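Local coordinates for histidine triad protein (PDB 5CS2), which probably hydrolyses diadenosine triphosphate to AMP and ADP, as a dimeric member of the histidine triad family, and is bound by the natural product cyclomarin A, at residues L9-W14 / I78-N83; E21-G26 / T59-K64; V35-K40 / S193-K198; F84-M89 / F98-Q103. All coordinates share one frame; numbering follows the deposited sequence.

Contact 1 of 4, residues L9-W14 / I78-N83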
# COMPACT_ATOMS: atom_id res chain seq x y z
N LEU A 9 -11.95 2.64 12.20
CA LEU A 9 -13.33 2.29 11.80
C LEU A 9 -14.24 3.50 11.80
O LEU A 9 -15.06 3.65 10.89
CB LEU A 9 -13.87 1.14 12.66
CG LEU A 9 -13.24 -0.23 12.44
CD1 LEU A 9 -13.75 -1.18 13.47
CD2 LEU A 9 -13.60 -0.82 11.05
N GLU A 10 -14.03 4.43 12.75
CA GLU A 10 -14.80 5.67 12.79
C GLU A 10 -14.47 6.49 11.54
O GLU A 10 -15.38 6.98 10.87
CB GLU A 10 -14.50 6.45 14.08
CG GLU A 10 -14.96 5.72 15.34
CD GLU A 10 -14.41 6.15 16.69
OE1 GLU A 10 -13.32 6.77 16.74
OE2 GLU A 10 -15.05 5.83 17.72
N LYS A 11 -13.16 6.57 11.18
CA LYS A 11 -12.72 7.30 9.98
C LYS A 11 -13.25 6.66 8.70
O LYS A 11 -13.50 7.38 7.72
CB LYS A 11 -11.19 7.41 9.94
CG LYS A 11 -10.65 8.30 11.06
CD LYS A 11 -9.14 8.42 11.07
CE LYS A 11 -8.65 9.28 12.22
NZ LYS A 11 -9.07 10.70 12.08
N LEU A 12 -13.42 5.32 8.71
CA LEU A 12 -13.94 4.57 7.56
C LEU A 12 -15.47 4.63 7.52
O LEU A 12 -16.08 4.08 6.59
CB LEU A 12 -13.47 3.08 7.61
CG LEU A 12 -11.97 2.78 7.46
CD1 LEU A 12 -11.68 1.36 7.79
CD2 LEU A 12 -11.50 3.06 6.05
N GLU A 13 -16.10 5.24 8.55
CA GLU A 13 -17.55 5.36 8.69
C GLU A 13 -18.22 3.98 8.76
O GLU A 13 -19.35 3.79 8.30
CB GLU A 13 -18.16 6.29 7.62
CG GLU A 13 -17.61 7.71 7.69
CD GLU A 13 -18.44 8.83 7.07
OE1 GLU A 13 -19.58 8.56 6.62
OE2 GLU A 13 -17.94 9.97 7.04
N TRP A 14 -17.52 3.01 9.35
CA TRP A 14 -18.04 1.66 9.48
C TRP A 14 -19.02 1.51 10.64
O TRP A 14 -18.91 2.18 11.68
CB TRP A 14 -16.89 0.65 9.64
CG TRP A 14 -17.32 -0.78 9.82
CD1 TRP A 14 -17.55 -1.69 8.83
CD2 TRP A 14 -17.56 -1.45 11.06
NE1 TRP A 14 -17.95 -2.88 9.38
CE2 TRP A 14 -17.96 -2.77 10.75
CE3 TRP A 14 -17.54 -1.05 12.41
CZ2 TRP A 14 -18.27 -3.72 11.74
CZ3 TRP A 14 -17.86 -1.99 13.39
CH2 TRP A 14 -18.18 -3.31 13.05
N ILE A 78 -8.90 3.36 1.64
CA ILE A 78 -8.46 2.03 1.28
C ILE A 78 -7.20 1.60 2.08
O ILE A 78 -7.04 0.40 2.38
CB ILE A 78 -8.31 1.81 -0.25
CG1 ILE A 78 -8.37 0.30 -0.56
CG2 ILE A 78 -7.01 2.43 -0.79
CD1 ILE A 78 -8.53 -0.13 -2.00
N ASN A 79 -6.36 2.58 2.44
CA ASN A 79 -5.12 2.29 3.15
C ASN A 79 -5.32 2.11 4.63
O ASN A 79 -4.66 1.23 5.21
CB ASN A 79 -4.06 3.30 2.81
CG ASN A 79 -3.46 2.93 1.47
OD1 ASN A 79 -2.91 1.84 1.26
ND2 ASN A 79 -3.70 3.77 0.48
N LEU A 80 -6.23 2.86 5.23
CA LEU A 80 -6.60 2.61 6.64
C LEU A 80 -7.29 1.25 6.75
O LEU A 80 -7.00 0.49 7.68
CB LEU A 80 -7.47 3.73 7.20
CG LEU A 80 -6.81 5.11 7.36
CD1 LEU A 80 -7.82 6.10 7.89
CD2 LEU A 80 -5.56 5.07 8.27
N LEU A 81 -8.15 0.89 5.76
CA LEU A 81 -8.78 -0.44 5.74
C LEU A 81 -7.73 -1.55 5.62
O LEU A 81 -7.83 -2.57 6.28
CB LEU A 81 -9.81 -0.52 4.56
CG LEU A 81 -10.55 -1.84 4.45
CD1 LEU A 81 -11.35 -2.14 5.75
CD2 LEU A 81 -11.50 -1.83 3.28
N CYS A 82 -6.71 -1.35 4.78
CA CYS A 82 -5.63 -2.30 4.64
C CYS A 82 -4.94 -2.56 5.98
O CYS A 82 -4.74 -3.73 6.34
CB CYS A 82 -4.61 -1.84 3.60
SG CYS A 82 -3.27 -3.01 3.35
N ASN A 83 -4.54 -1.49 6.66
CA ASN A 83 -3.86 -1.62 7.96
C ASN A 83 -4.77 -2.36 8.97
O ASN A 83 -4.32 -3.31 9.61
CB ASN A 83 -3.47 -0.23 8.48
CG ASN A 83 -2.48 -0.32 9.60
OD1 ASN A 83 -2.87 -0.35 10.77
ND2 ASN A 83 -1.21 -0.28 9.28

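Contact 2 of 4, residues E21-G26 / T59-K64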
# COMPACT_ATOMS: atom_id res chain seq x y z
N GLU A 21 -25.49 -1.90 -2.03
CA GLU A 21 -26.52 -2.57 -2.83
C GLU A 21 -25.90 -3.52 -3.86
O GLU A 21 -26.48 -4.55 -4.18
CB GLU A 21 -27.42 -1.54 -3.53
CG GLU A 21 -28.53 -0.98 -2.66
CD GLU A 21 -29.58 -0.16 -3.40
OE1 GLU A 21 -30.35 -0.76 -4.19
OE2 GLU A 21 -29.65 1.07 -3.16
N LYS A 22 -24.71 -3.16 -4.37
CA LYS A 22 -23.97 -3.94 -5.36
C LYS A 22 -22.48 -3.76 -5.18
O LYS A 22 -22.02 -2.71 -4.73
CB LYS A 22 -24.38 -3.53 -6.79
CG LYS A 22 -24.19 -4.64 -7.81
CD LYS A 22 -24.68 -4.20 -9.19
CE LYS A 22 -23.58 -4.23 -10.21
NZ LYS A 22 -23.63 -3.04 -11.10
N TYR A 23 -21.73 -4.77 -5.55
CA TYR A 23 -20.27 -4.78 -5.46
C TYR A 23 -19.67 -5.04 -6.83
O TYR A 23 -19.66 -6.18 -7.29
CB TYR A 23 -19.83 -5.85 -4.47
CG TYR A 23 -20.24 -5.50 -3.06
CD1 TYR A 23 -19.44 -4.69 -2.27
CD2 TYR A 23 -21.40 -6.03 -2.50
CE1 TYR A 23 -19.81 -4.38 -0.96
CE2 TYR A 23 -21.79 -5.70 -1.20
CZ TYR A 23 -20.98 -4.89 -0.43
OH TYR A 23 -21.35 -4.51 0.84
N GLU A 24 -19.18 -3.99 -7.44
CA GLU A 24 -18.55 -4.09 -8.76
C GLU A 24 -17.05 -4.25 -8.60
O GLU A 24 -16.45 -3.57 -7.76
CB GLU A 24 -18.81 -2.82 -9.58
CG GLU A 24 -20.23 -2.66 -10.11
CD GLU A 24 -20.49 -1.35 -10.84
OE1 GLU A 24 -19.51 -0.62 -11.14
OE2 GLU A 24 -21.67 -1.05 -11.11
N PHE A 25 -16.45 -5.13 -9.41
CA PHE A 25 -15.01 -5.28 -9.43
C PHE A 25 -14.62 -5.42 -10.91
O PHE A 25 -14.68 -6.52 -11.44
CB PHE A 25 -14.58 -6.50 -8.63
CG PHE A 25 -13.09 -6.72 -8.55
CD1 PHE A 25 -12.23 -5.67 -8.25
CD2 PHE A 25 -12.55 -7.99 -8.74
CE1 PHE A 25 -10.85 -5.89 -8.15
CE2 PHE A 25 -11.17 -8.22 -8.60
CZ PHE A 25 -10.33 -7.16 -8.31
N GLY A 26 -14.24 -4.31 -11.54
CA GLY A 26 -13.95 -4.32 -12.98
C GLY A 26 -15.28 -4.62 -13.68
O GLY A 26 -16.32 -4.08 -13.29
N THR A 59 -10.92 -3.21 -2.46
CA THR A 59 -11.07 -2.42 -3.67
C THR A 59 -11.93 -1.23 -3.40
O THR A 59 -12.59 -1.17 -2.35
CB THR A 59 -11.56 -3.30 -4.85
OG1 THR A 59 -11.39 -2.58 -6.09
CG2 THR A 59 -12.99 -3.67 -4.74
N THR A 60 -11.97 -0.28 -4.34
CA THR A 60 -12.80 0.91 -4.20
C THR A 60 -14.22 0.59 -4.63
O THR A 60 -14.41 -0.25 -5.50
CB THR A 60 -12.25 2.05 -5.07
OG1 THR A 60 -12.01 1.50 -6.36
CG2 THR A 60 -10.95 2.64 -4.49
N LEU A 61 -15.23 1.24 -4.02
CA LEU A 61 -16.62 0.98 -4.40
C LEU A 61 -16.86 1.53 -5.82
O LEU A 61 -17.60 0.93 -6.60
CB LEU A 61 -17.58 1.64 -3.38
CG LEU A 61 -17.75 0.90 -2.04
CD1 LEU A 61 -18.28 1.83 -0.95
CD2 LEU A 61 -18.62 -0.34 -2.18
N LYS A 62 -16.19 2.66 -6.14
CA LYS A 62 -16.22 3.28 -7.46
C LYS A 62 -15.13 2.66 -8.33
O LYS A 62 -13.98 2.54 -7.89
CB LYS A 62 -16.05 4.81 -7.36
CG LYS A 62 -16.16 5.52 -8.71
CD LYS A 62 -16.66 6.96 -8.61
CE LYS A 62 -16.83 7.60 -9.98
NZ LYS A 62 -17.90 6.94 -10.80
N LYS A 63 -15.48 2.23 -9.56
CA LYS A 63 -14.52 1.62 -10.46
C LYS A 63 -13.51 2.67 -10.95
O LYS A 63 -13.89 3.67 -11.57
CB LYS A 63 -15.21 0.93 -11.65
CG LYS A 63 -14.29 -0.02 -12.39
CD LYS A 63 -14.72 -0.20 -13.84
CE LYS A 63 -13.64 -0.86 -14.65
NZ LYS A 63 -12.62 0.11 -15.13
N LYS A 64 -12.24 2.48 -10.58
CA LYS A 64 -11.12 3.34 -10.96
C LYS A 64 -10.00 2.40 -11.35
O LYS A 64 -9.75 1.44 -10.62
CB LYS A 64 -10.74 4.30 -9.84
CG LYS A 64 -11.63 5.54 -9.87
CD LYS A 64 -11.66 6.28 -8.56
CE LYS A 64 -12.70 7.38 -8.62
NZ LYS A 64 -12.24 8.66 -8.00
O HOH W 1 -18.97 -1.50 -6.05

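Contact 3 of 4, residues V35-K40 / S193-K198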
# COMPACT_ATOMS: atom_id res chain seq x y z
N VAL A 35 -18.14 -10.77 0.73
CA VAL A 35 -17.70 -9.47 1.23
C VAL A 35 -17.71 -9.50 2.76
O VAL A 35 -18.72 -9.84 3.35
CB VAL A 35 -18.59 -8.32 0.69
CG1 VAL A 35 -18.20 -6.97 1.29
CG2 VAL A 35 -18.54 -8.28 -0.85
N PHE A 36 -16.61 -9.14 3.38
CA PHE A 36 -16.55 -9.14 4.85
C PHE A 36 -16.60 -7.74 5.46
O PHE A 36 -16.78 -7.61 6.67
CB PHE A 36 -15.34 -9.94 5.34
CG PHE A 36 -14.05 -9.57 4.66
CD1 PHE A 36 -13.37 -8.40 5.01
CD2 PHE A 36 -13.49 -10.39 3.69
CE1 PHE A 36 -12.17 -8.04 4.36
CE2 PHE A 36 -12.27 -10.06 3.08
CZ PHE A 36 -11.63 -8.88 3.40
N ILE A 37 -16.38 -6.66 4.66
CA ILE A 37 -16.44 -5.31 5.19
C ILE A 37 -16.72 -4.33 4.06
O ILE A 37 -16.19 -4.50 2.97
CB ILE A 37 -15.12 -4.91 5.96
CG1 ILE A 37 -15.28 -3.58 6.73
CG2 ILE A 37 -13.89 -4.86 5.01
CD1 ILE A 37 -14.20 -3.36 7.89
N THR A 38 -17.49 -3.29 4.36
CA THR A 38 -17.79 -2.17 3.50
C THR A 38 -17.53 -0.91 4.29
O THR A 38 -17.91 -0.82 5.46
CB THR A 38 -19.26 -2.25 2.98
OG1 THR A 38 -19.46 -3.54 2.41
CG2 THR A 38 -19.57 -1.18 1.94
N THR A 39 -16.84 0.07 3.66
CA THR A 39 -16.48 1.36 4.25
C THR A 39 -17.09 2.46 3.40
O THR A 39 -17.82 2.17 2.44
CB THR A 39 -14.94 1.48 4.41
OG1 THR A 39 -14.39 1.65 3.11
CG2 THR A 39 -14.31 0.25 5.08
N LYS A 40 -16.79 3.72 3.72
CA LYS A 40 -17.31 4.87 2.99
C LYS A 40 -16.93 4.81 1.50
O LYS A 40 -17.75 5.16 0.67
CB LYS A 40 -16.79 6.18 3.63
CG LYS A 40 -17.40 7.44 3.03
CD LYS A 40 -17.00 8.69 3.81
CE LYS A 40 -17.64 9.94 3.25
NZ LYS A 40 -17.39 11.12 4.10
N SER A 193 -17.62 -11.99 11.40
CA SER A 193 -17.99 -12.34 12.78
C SER A 193 -16.98 -11.82 13.79
O SER A 193 -17.38 -11.24 14.80
CB SER A 193 -18.16 -13.84 12.95
OG SER A 193 -19.22 -14.30 12.14
N TYR A 194 -15.69 -11.94 13.45
CA TYR A 194 -14.60 -11.45 14.29
C TYR A 194 -14.60 -9.94 14.39
O TYR A 194 -14.49 -9.42 15.48
CB TYR A 194 -13.26 -12.00 13.81
CG TYR A 194 -12.13 -11.67 14.76
CD1 TYR A 194 -11.91 -12.43 15.91
CD2 TYR A 194 -11.30 -10.57 14.53
CE1 TYR A 194 -10.90 -12.10 16.81
CE2 TYR A 194 -10.28 -10.24 15.42
CZ TYR A 194 -10.09 -11.00 16.56
OH TYR A 194 -9.07 -10.67 17.42
N ILE A 195 -14.76 -9.21 13.25
CA ILE A 195 -14.84 -7.77 13.27
C ILE A 195 -15.98 -7.34 14.20
O ILE A 195 -15.77 -6.51 15.08
CB ILE A 195 -14.95 -7.17 11.83
CG1 ILE A 195 -13.70 -7.51 11.00
CG2 ILE A 195 -15.20 -5.67 11.87
CD1 ILE A 195 -13.81 -7.28 9.40
N ASN A 196 -17.17 -7.94 14.03
CA ASN A 196 -18.36 -7.63 14.83
C ASN A 196 -18.13 -7.84 16.33
O ASN A 196 -18.48 -6.97 17.14
CB ASN A 196 -19.53 -8.45 14.33
CG ASN A 196 -20.06 -7.98 13.00
OD1 ASN A 196 -19.77 -6.87 12.55
ND2 ASN A 196 -20.87 -8.81 12.35
N GLU A 197 -17.53 -8.95 16.68
CA GLU A 197 -17.27 -9.33 18.08
C GLU A 197 -16.35 -8.32 18.79
O GLU A 197 -16.64 -7.90 19.92
CB GLU A 197 -16.69 -10.75 18.12
CG GLU A 197 -16.39 -11.28 19.51
CD GLU A 197 -15.93 -12.73 19.58
OE1 GLU A 197 -14.72 -12.97 19.38
OE2 GLU A 197 -16.77 -13.61 19.86
N LYS A 198 -15.27 -7.89 18.10
CA LYS A 198 -14.28 -6.99 18.68
C LYS A 198 -14.58 -5.52 18.55
O LYS A 198 -14.04 -4.72 19.33
CB LYS A 198 -12.89 -7.30 18.08
CG LYS A 198 -12.40 -8.73 18.31
CD LYS A 198 -12.19 -9.03 19.79
CE LYS A 198 -11.69 -10.44 20.02
NZ LYS A 198 -11.66 -10.77 21.47

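Contact 4 of 4, residues F84-M89 / F98-Q103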
# COMPACT_ATOMS: atom_id res chain seq x y z
N PHE A 84 -6.05 -1.96 9.03
CA PHE A 84 -7.07 -2.59 9.89
C PHE A 84 -7.19 -4.08 9.56
O PHE A 84 -7.23 -4.91 10.47
CB PHE A 84 -8.42 -1.89 9.72
CG PHE A 84 -9.55 -2.54 10.50
CD1 PHE A 84 -9.65 -2.38 11.88
CD2 PHE A 84 -10.46 -3.38 9.86
CE1 PHE A 84 -10.69 -2.99 12.60
CE2 PHE A 84 -11.47 -4.03 10.59
CZ PHE A 84 -11.59 -3.81 11.95
N MET A 85 -7.26 -4.44 8.23
CA MET A 85 -7.40 -5.84 7.84
C MET A 85 -6.17 -6.68 8.12
O MET A 85 -6.31 -7.84 8.46
CB MET A 85 -7.85 -5.98 6.38
CG MET A 85 -9.30 -5.55 6.16
SD MET A 85 -10.52 -6.34 7.30
CE MET A 85 -10.14 -7.96 7.15
N CYS A 86 -4.94 -6.08 8.09
CA CYS A 86 -3.75 -6.83 8.48
C CYS A 86 -3.84 -7.16 9.96
O CYS A 86 -3.46 -8.26 10.35
CB CYS A 86 -2.48 -6.07 8.16
SG CYS A 86 -2.13 -6.01 6.40
N TYR A 87 -4.38 -6.25 10.76
CA TYR A 87 -4.60 -6.51 12.20
C TYR A 87 -5.58 -7.67 12.40
O TYR A 87 -5.25 -8.65 13.07
CB TYR A 87 -5.09 -5.25 12.90
CG TYR A 87 -5.38 -5.43 14.38
CD1 TYR A 87 -4.34 -5.52 15.31
CD2 TYR A 87 -6.68 -5.55 14.85
CE1 TYR A 87 -4.60 -5.66 16.68
CE2 TYR A 87 -6.95 -5.72 16.21
CZ TYR A 87 -5.91 -5.76 17.12
OH TYR A 87 -6.17 -5.90 18.46
N ILE A 88 -6.76 -7.61 11.73
CA ILE A 88 -7.77 -8.68 11.83
C ILE A 88 -7.24 -10.02 11.37
O ILE A 88 -7.37 -11.01 12.09
CB ILE A 88 -9.05 -8.26 11.02
CG1 ILE A 88 -9.73 -6.99 11.61
CG2 ILE A 88 -10.03 -9.44 10.89
CD1 ILE A 88 -10.18 -7.06 13.16
N MET A 89 -6.66 -10.07 10.14
CA MET A 89 -6.14 -11.30 9.57
C MET A 89 -5.01 -11.88 10.42
O MET A 89 -4.87 -13.10 10.50
CB MET A 89 -5.71 -11.15 8.10
CG MET A 89 -6.83 -10.65 7.17
SD MET A 89 -8.32 -11.69 7.16
CE MET A 89 -7.78 -12.99 6.19
N PHE A 98 2.78 -10.40 6.49
CA PHE A 98 1.88 -10.27 5.35
C PHE A 98 2.61 -9.77 4.14
O PHE A 98 3.55 -8.98 4.28
CB PHE A 98 0.77 -9.23 5.65
CG PHE A 98 -0.03 -9.51 6.89
CD1 PHE A 98 -1.15 -10.34 6.85
CD2 PHE A 98 0.40 -9.05 8.13
CE1 PHE A 98 -1.84 -10.67 8.01
CE2 PHE A 98 -0.29 -9.38 9.30
CZ PHE A 98 -1.40 -10.19 9.22
N SER A 99 2.17 -10.19 2.97
CA SER A 99 2.60 -9.63 1.69
C SER A 99 1.44 -8.70 1.31
O SER A 99 0.27 -9.11 1.31
CB SER A 99 2.78 -10.70 0.61
OG SER A 99 3.88 -11.55 0.89
N ILE A 100 1.76 -7.42 1.12
CA ILE A 100 0.74 -6.44 0.79
C ILE A 100 1.11 -5.88 -0.57
O ILE A 100 2.26 -5.47 -0.75
CB ILE A 100 0.62 -5.34 1.86
CG1 ILE A 100 0.43 -5.94 3.30
CG2 ILE A 100 -0.48 -4.33 1.48
CD1 ILE A 100 0.77 -4.91 4.35
N ALA A 101 0.19 -5.87 -1.54
CA ALA A 101 0.60 -5.39 -2.87
C ALA A 101 -0.50 -4.88 -3.73
O ALA A 101 -1.63 -5.37 -3.65
CB ALA A 101 1.33 -6.47 -3.62
N ILE A 102 -0.14 -3.92 -4.62
CA ILE A 102 -1.03 -3.39 -5.67
C ILE A 102 -0.34 -3.68 -7.02
O ILE A 102 0.83 -3.33 -7.17
CB ILE A 102 -1.34 -1.88 -5.52
CG1 ILE A 102 -1.94 -1.54 -4.14
CG2 ILE A 102 -2.26 -1.39 -6.67
CD1 ILE A 102 -2.22 -0.01 -3.95
N GLN A 103 -1.03 -4.38 -7.95
CA GLN A 103 -0.51 -4.58 -9.31
C GLN A 103 -1.15 -3.41 -10.05
O GLN A 103 -2.30 -3.51 -10.51
CB GLN A 103 -0.97 -5.94 -9.89
CG GLN A 103 -0.51 -7.12 -9.06
CD GLN A 103 -1.26 -8.35 -9.48
OE1 GLN A 103 -2.46 -8.47 -9.28
NE2 GLN A 103 -0.56 -9.26 -10.13

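Contact 1 of 4, residues L9-W14 / I78-N83
Leu12 drives its isobutyl group against Leu80 and Leu81, joining segment 9-14 to the long helix 72-93 of the histidine triad (HIT) fold. Its methyl CD1 lies 4.0 Å from CA of Leu81 and 4.1 Å from CD1 of Leu81. The other methyl, CD2, spans two residues, 4.0 Å from Leu81 N and 4.2 Å from Leu80 CB. With chi1 at -66°, CG of Leu12 stands beside its own backbone N, and the branched end projects onto the helix. Leu81 takes the other common leucine form: CG is anti to N (chi1 -179°), and its side chain meets that of Leu12 nearly at a right angle. Leucine suits these buried places because the forked end fills space without a polar group to satisfy. Lys11 contributes only its aliphatic part, CD lying 4.2 Å from CD1 of Leu80; beyond CD the chain parts from Leu80, with a bend at chi4 before the ammonium. Its exposed position suits that charge, and Ile72 of the second subunit packs against it too. A Schellman motif follows at once: Glu13 has positive phi (61°), and Glu13 N bonds to Glu10 O. Beside the turn, Glu13 forms a salt bridge with Lys40, and Leu12 bonds to the same residue through the backbone; the motif's wider-spanning bond runs from Trp14 N to Leu9 O, at 3.0 Å.

Contact 2 of 4, residues E21-G26 / T59-K64
Phe25 and Thr59 meet beside the predicted active site of the HIT fold, where the short strand 24-25 passes the end of strand 56-60. The ring and the threonine side chain approach at a slant: Thr59 OG1 is 3.9 Å from Phe25 CD1, and Thr59 CG2 is 4.1 Å from the same atom. OG1 of Thr59 stands anti to N (chi1 -166°), where its polar need is met by Val115 O, so the hydroxyl already has a partner where it lies against the ring. Phe25 also packs edge-to-face with His116, the predicted nucleophile, a role suited to a rigid, flat, apolar residue. Two residues earlier, Tyr23 turns its ring obliquely to Leu61, with Tyr23 CE1 4.4 Å from Leu61 CD2, while its OH bonds to Thr38 OG1. No direct hydrogen bond joins the two backbones here. Instead a water accepts from Glu24 N at 2.9 Å and donates to Leu61 O at 2.8 Å, satisfying both backbone groups. Glu24 itself is tied to Lys22 by a salt bridge within its own segment. Gly26 adopts a positive phi (66°), readily reached by a residue without CB, and its N bonds to His114. The aliphatic part of Lys63, whose NZ continues to Asp113 O, lies along this glycine, with Lys63 CE 3.9 Å from Gly26 CA.

Contact 3 of 4, residues V35-K40 / S193-K198
Ile195 supplies the whole helical side of this small contact, pressing the tip of its longer branch onto strand 35-38. Its CD1 lies 4.0 Å from Phe36 O and 4.2 Å from CD1 of Ile37, so one methyl touches a carbonyl oxygen and also another methyl. Two isoleucines suit the place, since each sends out a slim ethyl arm from a buried position. In Ile195, CG1 stands beside the backbone N (chi1 -62°) and the arm runs on extended toward the strand.

Behind this first shell, the strand is shaped by its neighbour 42-46. Phe36 and Ile37 both form backbone hydrogen bonds with Gly44, and Phe36 has a nearly helical psi of -15°, consistent with a classic beta bulge. Such a bulge can put consecutive side chains on one side of a strand, and here both reach helix 72-93, Phe36 touching Met85 and Ile37 touching Leu81. Trp14 packs on both Ile37 and Ile195. The C-terminal helix 181-199 is thereby seated against the outer strand 35-38 of the sheet, alongside helix 72-93 and the chain that follows helix 4-11.

Contact 4 of 4, residues F84-M89 / F98-Q103
Cys86 and Phe98 are brought together by matching first torsions: in each, the gamma atom stands beside the backbone N and anti to the carbonyl carbon. In Cys86 (chi1 -72°) this sends the thiol toward the strand, and in Phe98 it turns one face of the ring to the helix at Cys86. Cys86 CB sits 4.2 Å from the centroid of the Phe98 ring and only 13° off its normal, a CH-pi contact. Over the same face, SG of Cys86 makes a sulfur-aromatic contact at 4.4 Å from that centroid. The sulfur then bridges to the next inward-facing residue of the strand, lying 3.7 Å from Ile100 CD1. A small, polarisable cysteine suits this place, for it can touch ring and aliphatic chain together. The far end of the ring comes up to the helix backbone, but the 3.0 Å between CZ of Phe98 and Cys86 O is unusually short and its detail doubtful. One turn on, Met89 offers its CB, 3.9 Å from Phe98 CE1, before its flexible chain bends away toward strand 56-60 and helix 181-199.

Helix 84-89 and strand 98-103 run nearly antiparallel, at 155°, as expected of elements linked by a short connection. Phe98 and Ile100 also belong to the stretch that pairs antiparallel with a strand of the second subunit, while Gln103 is a predicted substrate-binding residue. A long helix packed on a sheet that continues through the dimer interface is characteristic of the HIT fold.

All four contacts are largely buried, but their chemistry follows their place. Contacts 1 and 4 share helix 72-93 and both reach the second subunit; the first is leucine packing of segment 9-14 on helix 72-93, the second sulfur and aromatic packing of helix on sheet. Contact 3, apolar in its side chains and the smallest, adds the C-terminal helix and touches contact 4 through Met85, which meets both Phe36 and Ile195. Contacts 1 and 2 each include an exposed lysine, but contact 2 differs most: it lies near the predicted catalytic histidine and uses a bridging water. Tyr23 and Thr38 bond contact 2 to contact 3, whereas contacts 2 and 4 lie on opposite sides of the chain's centre, without touching.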